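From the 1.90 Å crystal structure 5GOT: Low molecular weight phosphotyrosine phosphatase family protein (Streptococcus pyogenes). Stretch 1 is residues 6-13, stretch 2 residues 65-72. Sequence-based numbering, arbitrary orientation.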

# COMPACT_ATOMS: atom_id res chain seq x y z
N PHE A 6 -0.04 1.38 -3.14
CA PHE A 6 0.92 0.62 -2.36
C PHE A 6 1.28 -0.66 -3.09
O PHE A 6 0.43 -1.28 -3.71
N VAL A 7 2.54 -1.06 -3.01
CA VAL A 7 3.04 -2.15 -3.83
C VAL A 7 3.89 -3.08 -2.99
O VAL A 7 4.70 -2.62 -2.17
N CYS A 8 3.70 -4.38 -3.16
CA CYS A 8 4.64 -5.38 -2.64
C CYS A 8 4.79 -6.47 -3.70
O CYS A 8 4.36 -6.30 -4.84
N LEU A 9 5.45 -7.58 -3.35
CA LEU A 9 5.79 -8.58 -4.35
C LEU A 9 4.54 -9.26 -4.91
O LEU A 9 4.39 -9.41 -6.13
N GLY A 10 3.62 -9.67 -4.03
CA GLY A 10 2.47 -10.44 -4.46
C GLY A 10 1.11 -9.78 -4.27
O GLY A 10 0.11 -10.33 -4.76
N ASN A 11 1.04 -8.64 -3.58
CA ASN A 11 -0.22 -7.89 -3.43
C ASN A 11 -1.30 -8.77 -2.77
O ASN A 11 -2.48 -8.72 -3.13
N ILE A 12 -0.90 -9.58 -1.80
CA ILE A 12 -1.87 -10.28 -0.96
C ILE A 12 -1.62 -10.09 0.53
O ILE A 12 -2.55 -10.31 1.32
N CYS A 13 -0.43 -9.62 0.95
CA CYS A 13 -0.12 -9.44 2.37
C CYS A 13 0.02 -7.97 2.71
O CYS A 13 -0.95 -7.34 3.18
N THR A 65 -13.85 -8.50 -2.63
CA THR A 65 -13.55 -8.86 -4.01
C THR A 65 -12.11 -8.56 -4.40
O THR A 65 -11.72 -8.90 -5.52
N LYS A 66 -11.31 -7.94 -3.52
CA LYS A 66 -9.95 -7.56 -3.88
C LYS A 66 -9.11 -8.80 -4.18
O LYS A 66 -9.14 -9.78 -3.43
N CYS A 67 -8.37 -8.74 -5.28
CA CYS A 67 -7.48 -9.80 -5.73
C CYS A 67 -6.14 -9.19 -6.13
O CYS A 67 -6.06 -8.01 -6.50
N SER A 68 -5.09 -10.01 -6.05
CA SER A 68 -3.76 -9.58 -6.43
C SER A 68 -3.74 -9.15 -7.89
O SER A 68 -4.23 -9.86 -8.77
N LYS A 69 -3.19 -7.96 -8.15
CA LYS A 69 -3.14 -7.39 -9.49
C LYS A 69 -1.75 -6.80 -9.73
O LYS A 69 -1.27 -6.00 -8.92
N GLN A 70 -1.09 -7.23 -10.81
CA GLN A 70 0.24 -6.73 -11.11
C GLN A 70 0.16 -5.32 -11.66
O GLN A 70 -0.77 -4.97 -12.40
N ILE A 71 1.12 -4.48 -11.25
CA ILE A 71 1.14 -3.08 -11.69
C ILE A 71 1.39 -3.02 -13.19
O ILE A 71 2.15 -3.82 -13.75
N THR A 72 0.74 -2.07 -13.87
CA THR A 72 0.79 -1.97 -15.32
C THR A 72 1.38 -0.63 -15.75
O THR A 72 1.48 0.31 -14.97

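The contact between the two stretches is small and mainly polar, built around the side chain of Asn-11, with one thin apolar touch at its far end; it buries 258 Å² summed over both sides. The backbones come closest at Asn-11 and Ser-68, whose CA atoms lie 4.9 Å apart, and they are wider at Val-7 and Ile-71, where the CA separation is 8.1 Å.

Asn-11 has the largest covered area, 73 Å², and its CA-to-CB bond points toward the second stretch. With chi1 at -171° (t) and chi2 at -142°, its carboxamide oxygen reaches two donors. The backbone amide of Lys-69 gives a hydrogen bond, with Lys-69 N 3.0 Å from Asn-11 OD1 and an N-H...O angle of 156°. The second donor is the ammonium of Lys-66, whose NZ lies 2.8 Å from Asn-11 OD1. Acceptance of both bonds fits the assignment of this amide atom as oxygen, while Asn-11 ND2 is satisfied by a residue flanking one of the stretches.

Lys-66 starts sideways at its CA-to-CB bond, yet its end comes nearer. The t, p, t, t sequence of rotamers, with the turn at chi2 (67°), brings the amine to Asn-11, and Lys-66 NZ also donates to Cys-67 O at 3.1 Å. The ammonium therefore links Asn-11 to the backbone of the second stretch.

Ser-68, covered over 58 Å², supplies the third hydrogen bond across the interface. Its chi1 of 174° (t) places Ser-68 OG 2.5 Å from Gly-10 O, a short bond in which the hydroxyl is the donor. Gly-10 has no side chain and takes part here through its carbonyl. The same serine also packs against its neighbours: Ser-68 CA is 3.4 Å from Asn-11 OD1, and Ser-68 CB is 3.7 Å from Ile-12 CG2. The CA-to-CB bond of Ile-12 (chi1 66°, p; chi2 173°, t) points sideways and the end of its side chain leads away, so CG2 makes its closest contact while CD1 lies well off.

The loop that presents Asn-11 also has a weak internal hydrogen bond, from Asn-11 N to Cys-8 SG at 3.3 Å and 143°.

At the other end, Val-7 (chi1 179°, t) and Ile-71 (chi1 -170°, t; chi2 165°, t) both have CA-to-CB bonds that point toward the opposing stretch. They meet at 4.3 Å between Val-7 CG2 and Ile-71 CD1, a loose apolar contact between two buried residues. Lys-69, by contrast, has its CA-to-CB bond pointing away, with all four chi angles t, and its polar contribution comes from the backbone N.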

# COMPACT_ATOMS: atom_id res chain seq x y z
CB PHE A 6 0.38 0.28 -0.97
CG PHE A 6 -0.01 1.49 -0.17
CD1 PHE A 6 0.95 2.23 0.51
CD2 PHE A 6 -1.33 1.90 -0.12
CE1 PHE A 6 0.59 3.35 1.22
CE2 PHE A 6 -1.70 3.01 0.60
CZ PHE A 6 -0.74 3.74 1.27
CB VAL A 7 3.85 -1.62 -5.04
CG1 VAL A 7 4.37 -2.77 -5.84
CG2 VAL A 7 3.01 -0.69 -5.92
CB CYS A 8 4.20 -5.92 -1.27
SG CYS A 8 2.66 -6.95 -1.27
CB LEU A 9 6.74 -9.62 -3.75
CG LEU A 9 6.97 -10.89 -4.58
CD1 LEU A 9 7.81 -10.60 -5.80
CD2 LEU A 9 7.61 -11.99 -3.74
CB ASN A 11 -0.70 -7.35 -4.79
CG ASN A 11 -1.90 -6.39 -4.69
OD1 ASN A 11 -2.80 -6.42 -5.55
ND2 ASN A 11 -1.89 -5.51 -3.68
CB ILE A 12 -1.94 -11.79 -1.30
CG1 ILE A 12 -0.64 -12.53 -0.97
CG2 ILE A 12 -2.35 -12.03 -2.76
CD1 ILE A 12 -0.78 -14.07 -1.15
CB CYS A 13 1.15 -10.22 2.74
SG CYS A 13 0.95 -12.05 2.76
CB THR A 65 -14.51 -8.13 -4.95
OG1 THR A 65 -14.25 -6.71 -4.92
CG2 THR A 65 -15.96 -8.38 -4.54
CB LYS A 66 -9.30 -6.74 -2.76
CG LYS A 66 -7.78 -6.59 -2.90
CD LYS A 66 -7.35 -5.75 -4.10
CE LYS A 66 -5.83 -5.65 -4.18
NZ LYS A 66 -5.34 -5.13 -5.50
CB CYS A 67 -8.07 -10.57 -6.92
SG CYS A 67 -9.58 -11.54 -6.51
CB SER A 68 -2.77 -10.73 -6.22
OG SER A 68 -1.49 -10.38 -6.72
CB LYS A 69 -4.22 -6.32 -9.68
CG LYS A 69 -4.28 -5.67 -11.07
CD LYS A 69 -5.50 -4.75 -11.23
CE LYS A 69 -5.40 -3.91 -12.54
NZ LYS A 69 -6.67 -3.15 -12.89
CB GLN A 70 0.95 -7.65 -12.11
CG GLN A 70 2.41 -7.28 -12.35
CD GLN A 70 3.16 -8.27 -13.23
OE1 GLN A 70 2.59 -8.89 -14.15
NE2 GLN A 70 4.45 -8.42 -12.97
CB ILE A 71 2.19 -2.30 -10.88
CG1 ILE A 71 2.05 -0.79 -11.15
CG2 ILE A 71 3.58 -2.78 -11.20
CD1 ILE A 71 2.79 0.08 -10.15
CB THR A 72 -0.60 -2.14 -15.95
OG1 THR A 72 -1.44 -1.04 -15.57
CG2 THR A 72 -1.25 -3.47 -15.53